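Endo-1,4-b-d-mannanase (Trichoderma reesei, PDB 1QNR) catalyses the endo-hydrolysis of beta-1,4-mannosidic linkages in mannans, as a beta-mannanase of glycoside hydrolase family 5. Local coordinates at residues H44-S48 with Y327-W332; Y123-F127 with A139-Y144; A131-Y135 with P170-C175. All blocks are in the same frame, centred on the assembly; numbering follows the deposited sequence.

Interaction 1 (H44-S48 with Y327-W332). With NAG (2-acetamido-2-deoxy-beta-D-glucopyranose), chain I.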
loop_
_atom_site.group_PDB
_atom_site.type_symbol
_atom_site.label_atom_id
_atom_site.label_comp_id
_atom_site.label_asym_id
_atom_site.label_seq_id
_atom_site.Cartn_x
_atom_site.Cartn_y
_atom_site.Cartn_z
ATOM N N HIS A 44 7.150 -5.845 17.672
ATOM C CA HIS A 44 6.824 -7.223 17.252
ATOM C C HIS A 44 7.088 -7.469 15.767
ATOM O O HIS A 44 7.605 -8.525 15.365
ATOM C CB HIS A 44 5.328 -7.477 17.552
ATOM C CG HIS A 44 4.979 -7.355 18.995
ATOM N ND1 HIS A 44 3.661 -7.182 19.368
ATOM C CD2 HIS A 44 5.688 -7.388 20.172
ATOM C CE1 HIS A 44 3.554 -7.063 20.693
ATOM N NE2 HIS A 44 4.776 -7.188 21.216
ATOM N N ILE A 45 6.720 -6.463 14.921
ATOM C CA ILE A 45 7.020 -6.620 13.465
ATOM C C ILE A 45 8.539 -6.657 13.235
ATOM O O ILE A 45 9.021 -7.537 12.495
ATOM C CB ILE A 45 6.373 -5.416 12.710
ATOM C CG1 ILE A 45 4.861 -5.558 12.742
ATOM C CG2 ILE A 45 6.877 -5.297 11.262
ATOM C CD1 ILE A 45 4.105 -4.333 12.161
ATOM N N SER A 46 9.317 -5.785 13.888
ATOM C CA SER A 46 10.769 -5.783 13.705
ATOM C C SER A 46 11.418 -7.055 14.261
ATOM O O SER A 46 12.272 -7.662 13.578
ATOM C CB SER A 46 11.332 -4.513 14.281
ATOM O OG SER A 46 12.780 -4.563 14.323
ATOM N N SER A 47 11.019 -7.493 15.473
ATOM C CA SER A 47 11.655 -8.739 15.999
ATOM C C SER A 47 11.277 -9.989 15.227
ATOM O O SER A 47 11.981 -11.032 15.193
ATOM C CB SER A 47 11.362 -8.867 17.502
ATOM O OG SER A 47 10.022 -9.139 17.719
ATOM N N SER A 48 10.145 -9.984 14.462
ATOM C CA SER A 48 9.790 -11.092 13.572
ATOM C C SER A 48 10.655 -11.118 12.309
ATOM O O SER A 48 10.609 -12.121 11.574
ATOM C CB SER A 48 8.298 -10.882 13.145
ATOM O OG SER A 48 7.393 -11.048 14.221
ATOM N N TYR A 327 -0.169 -11.742 15.731
ATOM C CA TYR A 327 1.234 -11.988 16.184
ATOM C C TYR A 327 1.268 -13.122 17.229
ATOM O O TYR A 327 0.413 -13.270 18.132
ATOM C CB TYR A 327 1.712 -10.709 16.904
ATOM C CG TYR A 327 3.115 -10.832 17.506
ATOM C CD1 TYR A 327 4.232 -11.175 16.738
ATOM C CD2 TYR A 327 3.234 -10.655 18.903
ATOM C CE1 TYR A 327 5.457 -11.312 17.352
ATOM C CE2 TYR A 327 4.478 -10.850 19.491
ATOM C CZ TYR A 327 5.559 -11.133 18.704
ATOM O OH TYR A 327 6.793 -11.267 19.316
ATOM N N ASN A 328 2.285 -13.995 17.078
ATOM C CA ASN A 328 2.578 -15.099 18.005
ATOM C C ASN A 328 1.630 -16.285 17.867
ATOM O O ASN A 328 1.795 -17.293 18.611
ATOM C CB ASN A 328 2.568 -14.644 19.499
ATOM C CG ASN A 328 3.953 -14.676 20.018
ATOM O OD1 ASN A 328 4.999 -14.863 19.426
ATOM N ND2 ASN A 328 4.043 -14.446 21.378
ATOM N N SER A 329 0.681 -16.311 16.957
ATOM C CA SER A 329 -0.216 -17.433 16.700
ATOM C C SER A 329 0.459 -18.502 15.868
ATOM O O SER A 329 1.565 -18.351 15.315
ATOM C CB SER A 329 -1.463 -16.895 16.006
ATOM O OG SER A 329 -1.192 -16.496 14.618
ATOM N N SER A 330 -0.262 -19.655 15.701
ATOM C CA SER A 330 0.235 -20.691 14.819
ATOM C C SER A 330 0.320 -20.206 13.362
ATOM O O SER A 330 1.235 -20.623 12.620
ATOM C CB SER A 330 -0.656 -21.949 14.876
ATOM O OG SER A 330 -1.987 -21.746 14.644
ATOM N N ASN A 331 -0.585 -19.346 12.873
ATOM C CA ASN A 331 -0.473 -18.813 11.531
ATOM C C ASN A 331 0.706 -17.825 11.463
ATOM O O ASN A 331 1.313 -17.756 10.370
ATOM C CB ASN A 331 -1.776 -18.103 11.132
ATOM C CG ASN A 331 -2.964 -19.027 10.803
ATOM O OD1 ASN A 331 -4.151 -18.555 10.794
ATOM N ND2 ASN A 331 -2.629 -20.261 10.515
ATOM N N TRP A 332 1.061 -17.102 12.511
ATOM C CA TRP A 332 2.315 -16.301 12.500
ATOM C C TRP A 332 3.486 -17.238 12.316
ATOM O O TRP A 332 4.441 -16.906 11.602
ATOM C CB TRP A 332 2.361 -15.437 13.774
ATOM C CG TRP A 332 3.682 -14.783 14.057
ATOM C CD1 TRP A 332 4.097 -13.529 13.696
ATOM C CD2 TRP A 332 4.822 -15.341 14.767
ATOM N NE1 TRP A 332 5.406 -13.277 14.093
ATOM C CE2 TRP A 332 5.837 -14.382 14.785
ATOM C CE3 TRP A 332 4.997 -16.574 15.445
ATOM C CZ2 TRP A 332 7.110 -14.582 15.361
ATOM C CZ3 TRP A 332 6.232 -16.763 16.059
ATOM C CH2 TRP A 332 7.235 -15.805 16.031
HETATM C C1 NAG I . 5.276 -14.286 22.414
HETATM C C2 NAG I . 5.030 -13.479 23.673
HETATM C C3 NAG I . 6.233 -13.574 24.567
HETATM C C4 NAG I . 6.587 -15.067 24.701
HETATM C C5 NAG I . 6.720 -15.862 23.405
HETATM C C6 NAG I . 6.779 -17.361 23.672
HETATM C C7 NAG I . 3.498 -11.575 23.536
HETATM C C8 NAG I . 3.273 -10.169 23.043
HETATM N N2 NAG I . 4.730 -12.062 23.269
HETATM O O3 NAG I . 5.720 -13.033 25.820
HETATM O O4 NAG I . 7.882 -15.186 25.370
HETATM O O5 NAG I . 5.510 -15.712 22.630
HETATM O O6 NAG I . 7.227 -17.989 22.501
HETATM O O7 NAG I . 2.666 -12.148 24.082
HETATM O O HOH W 1 9.127 -11.891 17.458
#
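The imidazole of His44 lies over one face of the Tyr327 ring in an offset stack. The centroids are 4.2 Å apart and the planes are almost parallel, at 5°. The offset brings His44 CB over the middle of the phenol, 3.7 Å from the Tyr327 ring centroid, as a CH-pi contact. On the other face of the phenol sits Asn328 OD1. Tyr327 has CG anti to its backbone N (chi1 177°), which carries the ring out toward helix 35-47.

A second link is polar. The indole Trp332 NE1 donates to Ser48 OG at 3.0 Å, and the hydroxyl lies close to the indole plane. Ser48 OG in turn donates to His44 O at 2.8 Å. That carbonyl is also reached by Ser48 N, from the opposite face of its plane, so two donors grip it. The Ser48 hydroxyl therefore links the indole to the His44 carbonyl. On the outer side a water joins Ser47 OG, at 2.9 Å, to Tyr327 OH, at 3.0 Å.

Asn328 ND2 carries a covalently attached NAG. The acetamido methyl C8 of this sugar rests at the edge of the phenol, 3.8 Å from Tyr327 CE2, and it also meets the His44 ring. Ser329 is the N-cap of the following helix, and its OG accepts from Trp332 N. His44 ND1 also has an acid partner, since it is hydrogen-bonded to Asp310, which should help fix the turn of the imidazole.

Behind this surface contact, Trp308 of strand 300-309 touches both His44 and Ser48. Tyr327 is tied to Gly309 by backbone bonds, and Val336 of helix 330-343 packs on Ser48. The first and last helices of the barrel thus meet beside strand 300-309.

Interaction 2 (Y123-F127 with A139-Y144)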
loop_
_atom_site.group_PDB
_atom_site.type_symbol
_atom_site.label_atom_id
_atom_site.label_comp_id
_atom_site.label_asym_id
_atom_site.label_seq_id
_atom_site.Cartn_x
_atom_site.Cartn_y
_atom_site.Cartn_z
ATOM N N TYR A 123 -14.428 12.764 -1.832
ATOM C CA TYR A 123 -14.216 13.834 -2.823
ATOM C C TYR A 123 -15.451 14.027 -3.679
ATOM O O TYR A 123 -15.796 15.220 -3.946
ATOM C CB TYR A 123 -12.979 13.470 -3.648
ATOM C CG TYR A 123 -11.620 13.603 -3.026
ATOM C CD1 TYR A 123 -11.101 12.569 -2.237
ATOM C CD2 TYR A 123 -10.807 14.758 -3.205
ATOM C CE1 TYR A 123 -9.843 12.666 -1.643
ATOM C CE2 TYR A 123 -9.545 14.881 -2.629
ATOM C CZ TYR A 123 -9.068 13.806 -1.880
ATOM O OH TYR A 123 -7.802 13.932 -1.319
ATOM N N VAL A 124 -16.132 12.969 -4.138
ATOM C CA VAL A 124 -17.352 13.140 -4.949
ATOM C C VAL A 124 -18.421 13.875 -4.137
ATOM O O VAL A 124 -19.100 14.789 -4.681
ATOM C CB VAL A 124 -17.879 11.730 -5.363
ATOM C CG1 VAL A 124 -19.294 11.794 -5.953
ATOM C CG2 VAL A 124 -16.873 11.119 -6.349
ATOM N N ASN A 125 -18.576 13.602 -2.868
ATOM C CA ASN A 125 -19.592 14.332 -2.056
ATOM C C ASN A 125 -19.288 15.846 -2.022
ATOM O O ASN A 125 -20.256 16.653 -2.002
ATOM C CB ASN A 125 -19.571 13.809 -0.591
ATOM C CG ASN A 125 -20.201 12.448 -0.407
ATOM O OD1 ASN A 125 -20.976 11.986 -1.265
ATOM N ND2 ASN A 125 -19.868 11.779 0.702
ATOM N N ALA A 126 -18.008 16.250 -1.978
ATOM C CA ALA A 126 -17.671 17.654 -1.881
ATOM C C ALA A 126 -17.623 18.341 -3.246
ATOM O O ALA A 126 -17.976 19.535 -3.320
ATOM C CB ALA A 126 -16.270 17.835 -1.271
ATOM N N PHE A 127 -17.116 17.693 -4.295
ATOM C CA PHE A 127 -16.788 18.332 -5.575
ATOM C C PHE A 127 -17.603 17.807 -6.717
ATOM O O PHE A 127 -17.317 18.249 -7.878
ATOM C CB PHE A 127 -15.255 18.129 -5.817
ATOM C CG PHE A 127 -14.396 18.630 -4.662
ATOM C CD1 PHE A 127 -14.458 19.926 -4.196
ATOM C CD2 PHE A 127 -13.536 17.724 -4.019
ATOM C CE1 PHE A 127 -13.670 20.373 -3.149
ATOM C CE2 PHE A 127 -12.784 18.144 -2.946
ATOM C CZ PHE A 127 -12.857 19.455 -2.502
ATOM N N ALA A 139 -11.565 20.596 -9.298
ATOM C CA ALA A 139 -11.576 20.933 -7.863
ATOM C C ALA A 139 -11.126 19.733 -7.037
ATOM O O ALA A 139 -10.380 19.920 -6.043
ATOM C CB ALA A 139 -12.989 21.350 -7.474
ATOM N N ALA A 140 -11.539 18.510 -7.403
ATOM C CA ALA A 140 -11.099 17.328 -6.579
ATOM C C ALA A 140 -9.598 17.123 -6.724
ATOM O O ALA A 140 -8.928 16.841 -5.678
ATOM C CB ALA A 140 -11.858 16.067 -7.051
ATOM N N GLN A 141 -9.052 17.220 -7.949
ATOM C CA GLN A 141 -7.596 16.978 -8.113
ATOM C C GLN A 141 -6.775 18.103 -7.478
ATOM O O GLN A 141 -5.689 17.815 -6.968
ATOM C CB GLN A 141 -7.275 16.833 -9.625
ATOM C CG GLN A 141 -7.802 15.517 -10.227
ATOM C CD GLN A 141 -7.277 14.277 -9.481
ATOM O OE1 GLN A 141 -6.061 14.129 -9.276
ATOM N NE2 GLN A 141 -8.226 13.411 -9.078
ATOM N N THR A 142 -7.294 19.374 -7.494
ATOM C CA THR A 142 -6.575 20.454 -6.840
ATOM C C THR A 142 -6.456 20.223 -5.341
ATOM O O THR A 142 -5.369 20.357 -4.724
ATOM C CB THR A 142 -7.293 21.804 -7.107
ATOM O OG1 THR A 142 -7.139 22.024 -8.534
ATOM C CG2 THR A 142 -6.601 22.966 -6.389
ATOM N N GLN A 143 -7.526 19.764 -4.669
ATOM C CA GLN A 143 -7.448 19.423 -3.244
ATOM C C GLN A 143 -6.637 18.164 -2.984
ATOM O O GLN A 143 -5.811 18.189 -2.018
ATOM C CB GLN A 143 -8.866 19.339 -2.612
ATOM C CG GLN A 143 -8.820 19.211 -1.100
ATOM C CD GLN A 143 -8.194 20.376 -0.368
ATOM O OE1 GLN A 143 -8.321 21.544 -0.802
ATOM N NE2 GLN A 143 -7.504 20.169 0.768
ATOM N N TYR A 144 -6.757 17.113 -3.780
ATOM C CA TYR A 144 -5.912 15.898 -3.635
ATOM C C TYR A 144 -4.438 16.296 -3.694
ATOM O O TYR A 144 -3.615 15.791 -2.867
ATOM C CB TYR A 144 -6.274 14.866 -4.708
ATOM C CG TYR A 144 -5.320 13.692 -4.859
ATOM C CD1 TYR A 144 -5.290 12.622 -3.931
ATOM C CD2 TYR A 144 -4.490 13.608 -5.986
ATOM C CE1 TYR A 144 -4.387 11.564 -4.097
ATOM C CE2 TYR A 144 -3.616 12.522 -6.179
ATOM C CZ TYR A 144 -3.554 11.523 -5.199
ATOM O OH TYR A 144 -2.652 10.479 -5.457
#
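Phe127 lays one ring face over the backbone carbonyl of Ala139, while Ala126 CB sits over the opposite face. The ring rim meets Ala139 and Ala140: Phe127 CD2 comes to 3.6 Å from Ala140 CA, and Phe127 CD1 to 3.9 Å from Ala139 CB. A turn further on, Phe127 CZ meets Gln143 CB at 4.0 Å. The small alanines let the ring come close to the backbone of helix 138-155.

Tyr123, one turn earlier, brings a ring edge to the backbone around Gln143 and Tyr144. Its CE2 also lies 3.7 Å from Ala140 O. Its hydroxyl oxygen OH lies 3.6 Å from Tyr144 CA and close to the plane of the Tyr144 ring. This is packing. Gln143 bends at chi2 (62°), which turns its amide away from Phe127, and Gln73 is hydrogen-bonded to both that amide and Tyr123 OH. Trp134 meets both tyrosines edge to face.

The axes of the short segments 123-127 and 139-144 approach to 10.0 Å, with N-to-C directions 121° apart. Asn137, in the intervening loop, bonds both Phe127 O and Ala140 N and so clamps the turn. These are two successive helices folded against each other across a loop, on the outside of the (beta/alpha)8 barrel. Helix 119-127 is an extra helix in the link from strand 105-109 to helix 138-155.

Interaction 3 (A131-Y135 with P170-C175). With BMA (beta-D-mannopyranose), chain B; NAG (2-acetamido-2-deoxy-beta-D-glucopyranose), chain F.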
loop_
_atom_site.group_PDB
_atom_site.type_symbol
_atom_site.label_atom_id
_atom_site.label_comp_id
_atom_site.label_asym_id
_atom_site.label_seq_id
_atom_site.Cartn_x
_atom_site.Cartn_y
_atom_site.Cartn_z
ATOM N N ALA A 131 -17.373 8.518 -9.352
ATOM C CA ALA A 131 -16.110 7.806 -9.078
ATOM C C ALA A 131 -15.183 7.642 -10.260
ATOM O O ALA A 131 -13.955 7.462 -10.027
ATOM C CB ALA A 131 -16.464 6.440 -8.386
ATOM N N THR A 132 -15.704 7.733 -11.505
ATOM C CA THR A 132 -14.829 7.652 -12.685
ATOM C C THR A 132 -14.431 9.043 -13.238
ATOM O O THR A 132 -13.281 9.175 -13.745
ATOM C CB THR A 132 -15.412 6.718 -13.763
ATOM O OG1 THR A 132 -16.713 7.237 -14.127
ATOM C CG2 THR A 132 -15.603 5.264 -13.217
ATOM N N THR A 133 -15.261 10.041 -13.035
ATOM C CA THR A 133 -14.835 11.403 -13.456
ATOM C C THR A 133 -13.904 12.021 -12.417
ATOM O O THR A 133 -13.271 13.070 -12.718
ATOM C CB THR A 133 -16.014 12.364 -13.702
ATOM O OG1 THR A 133 -16.700 12.640 -12.504
ATOM C CG2 THR A 133 -16.986 11.723 -14.721
ATOM N N TRP A 134 -13.712 11.425 -11.229
ATOM C CA TRP A 134 -12.828 11.961 -10.187
ATOM C C TRP A 134 -11.441 12.294 -10.712
ATOM O O TRP A 134 -10.847 13.365 -10.386
ATOM C CB TRP A 134 -12.692 10.928 -9.026
ATOM C CG TRP A 134 -11.758 11.422 -7.903
ATOM C CD1 TRP A 134 -12.093 12.193 -6.850
ATOM C CD2 TRP A 134 -10.377 11.043 -7.690
ATOM N NE1 TRP A 134 -10.971 12.473 -6.031
ATOM C CE2 TRP A 134 -9.942 11.707 -6.511
ATOM C CE3 TRP A 134 -9.484 10.234 -8.402
ATOM C CZ2 TRP A 134 -8.611 11.599 -6.062
ATOM C CZ3 TRP A 134 -8.179 10.096 -7.889
ATOM C CH2 TRP A 134 -7.750 10.750 -6.730
ATOM N N TYR A 135 -10.888 11.423 -11.565
ATOM C CA TYR A 135 -9.529 11.565 -12.095
ATOM C C TYR A 135 -9.322 12.866 -12.874
ATOM O O TYR A 135 -8.141 13.303 -12.969
ATOM C CB TYR A 135 -9.164 10.360 -13.000
ATOM C CG TYR A 135 -9.069 9.057 -12.167
ATOM C CD1 TYR A 135 -7.945 8.724 -11.418
ATOM C CD2 TYR A 135 -10.182 8.187 -12.125
ATOM C CE1 TYR A 135 -7.913 7.577 -10.616
ATOM C CE2 TYR A 135 -10.159 7.016 -11.339
ATOM C CZ TYR A 135 -9.006 6.731 -10.600
ATOM O OH TYR A 135 -8.940 5.603 -9.777
ATOM N N PRO A 170 -6.447 1.929 -6.964
ATOM C CA PRO A 170 -7.174 2.787 -7.920
ATOM C C PRO A 170 -7.807 1.944 -9.033
ATOM O O PRO A 170 -7.142 1.068 -9.623
ATOM C CB PRO A 170 -6.093 3.710 -8.487
ATOM C CG PRO A 170 -4.789 3.049 -8.159
ATOM C CD PRO A 170 -4.992 2.291 -6.860
ATOM N N ARG A 171 -9.082 2.242 -9.344
ATOM C CA ARG A 171 -9.800 1.628 -10.465
ATOM C C ARG A 171 -10.568 2.719 -11.195
ATOM O O ARG A 171 -10.879 3.782 -10.615
ATOM C CB ARG A 171 -10.824 0.554 -10.039
ATOM C CG ARG A 171 -10.208 -0.677 -9.315
ATOM C CD ARG A 171 -11.410 -1.625 -9.054
ATOM N NE ARG A 171 -10.962 -2.876 -8.439
ATOM C CZ ARG A 171 -11.768 -3.958 -8.281
ATOM N NH1 ARG A 171 -13.047 -3.888 -8.671
ATOM N NH2 ARG A 171 -11.245 -5.025 -7.696
ATOM N N CYS A 172 -10.948 2.426 -12.436
ATOM C CA CYS A 172 -11.835 3.359 -13.183
ATOM C C CYS A 172 -12.804 2.404 -13.915
ATOM O O CYS A 172 -12.457 1.964 -15.047
ATOM C CB CYS A 172 -10.998 4.323 -14.035
ATOM S SG CYS A 172 -11.941 5.771 -14.741
ATOM N N ASN A 173 -13.861 1.984 -13.214
ATOM C CA ASN A 173 -14.690 0.880 -13.788
ATOM C C ASN A 173 -15.270 1.240 -15.171
ATOM O O ASN A 173 -15.962 2.226 -15.276
ATOM C CB ASN A 173 -15.815 0.610 -12.770
ATOM C CG ASN A 173 -16.735 -0.511 -13.265
ATOM O OD1 ASN A 173 -17.808 -0.150 -13.801
ATOM N ND2 ASN A 173 -16.365 -1.745 -13.115
ATOM N N GLY A 174 -15.033 0.347 -16.149
ATOM C CA GLY A 174 -15.510 0.605 -17.531
ATOM C C GLY A 174 -14.803 1.713 -18.278
ATOM O O GLY A 174 -15.170 1.943 -19.455
ATOM N N CYS A 175 -13.793 2.401 -17.709
ATOM C CA CYS A 175 -13.118 3.478 -18.413
ATOM C C CYS A 175 -12.080 2.964 -19.380
ATOM O O CYS A 175 -11.531 1.842 -19.312
ATOM C CB CYS A 175 -12.320 4.350 -17.391
ATOM S SG CYS A 175 -13.329 4.964 -16.007
HETATM C C1 BMA B . -15.790 -7.560 -7.896
HETATM C C2 BMA B . -14.292 -7.701 -7.550
HETATM C C3 BMA B . -14.013 -7.396 -6.061
HETATM C C4 BMA B . -14.610 -6.034 -5.691
HETATM C C5 BMA B . -16.122 -5.977 -6.085
HETATM C C6 BMA B . -16.896 -4.768 -5.628
HETATM O O1 BMA B . -15.963 -7.722 -9.304
HETATM O O2 BMA B . -13.520 -6.816 -8.377
HETATM O O3 BMA B . -12.568 -7.306 -5.942
HETATM O O4 BMA B . -14.562 -5.764 -4.311
HETATM O O5 BMA B . -16.163 -6.174 -7.544
HETATM O O6 BMA B . -16.733 -3.567 -6.375
HETATM C C1 NAG F . -20.250 8.917 -14.534
HETATM C C2 NAG F . -21.211 7.908 -15.131
HETATM C C3 NAG F . -20.767 7.753 -16.568
HETATM C C4 NAG F . -20.846 9.167 -17.177
HETATM C C5 NAG F . -19.848 10.135 -16.466
HETATM C C6 NAG F . -19.910 11.517 -17.101
HETATM C C7 NAG F . -22.289 6.145 -13.743
HETATM C C8 NAG F . -22.082 4.853 -13.039
HETATM N N2 NAG F . -21.164 6.715 -14.263
HETATM O O3 NAG F . -21.734 6.904 -17.206
HETATM O O4 NAG F . -20.527 9.171 -18.571
HETATM O O5 NAG F . -20.306 10.214 -15.119
HETATM O O6 NAG F . -21.205 12.036 -17.019
HETATM O O7 NAG F . -23.340 6.635 -13.847
HETATM O O HOH W 2 -13.121 4.918 -8.953
#
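Tyr135 reaches the 170-175 loop with its hydroxyl, and OH donates to Arg171 O at 2.8 Å. The donor stands well above the carbonyl plane, 51° out of it. Pro170 CB packs on the same hydroxyl, and Tyr135 CE2 lies 3.9 Å from Cys172 CB. The sulfur Cys172 SG is an oblique sulfur-aromatic neighbour, 4.9 Å from the Tyr135 ring centroid. Ile120, Val179 and Ile180 also touch the phenol, and Trp183 meets it edge to face.

Thr132 presses on the disulfide itself. Its CB is 3.5 Å from Cys175 SG, and Cys172 SG is close by. Its hydroxyl turns instead to Asn130 OD1. The disulfide closes a type II turn from Cys172 to Cys175, with Gly174 at positive phi.

The outer side is looser. Asn173 is exposed, and Thr132 CG2 touches Asn173 O at 3.7 Å. An attached NAG brushes Thr132 and Thr133. A water lies between Ala131 O and Arg171 O.

A phenylalanine in place of Tyr135 would probably leave Arg171 O without its hydroxyl donor and the loop backbone less firmly held.

The side chain of Arg171 leaves in the other direction, extended from CG to NE. Its NH1 donates to O2 of a mannose at 3.0 Å, and NH2 bonds both O2 and O3 of that sugar. Glu205 makes a salt bridge to NH2. The backbone of Arg171 is thus anchored by a tyrosine hydroxyl while its charged end grips a sugar, an arrangement consistent with a loop that presents the guanidinium for mannose recognition.

How the interactions relate
After the first strands, the chain runs through helix 35-47, whose 44-48 segment later meets 327-332. Interaction 1 therefore closes a loop of 278 residues and brings the early and late parts of the chain together, closing the barrel round. Interactions 2 and 3 both nest inside it, on the opposite side of the chain's centre, with nearest atoms more than 20 Å away. Interaction 2 closes 11 residues and interaction 3 closes 34. Those two cross, since 131-135 falls between 123-127 and 139-144, and 170-175 comes after both. They also touch: Gln141 NE2 lies 2.9 Å from Trp134 O, a probable hydrogen bond, and Ala140 packs on Trp134. Together they tie helices 119-127 and 138-155 to the loop after strand 161-165.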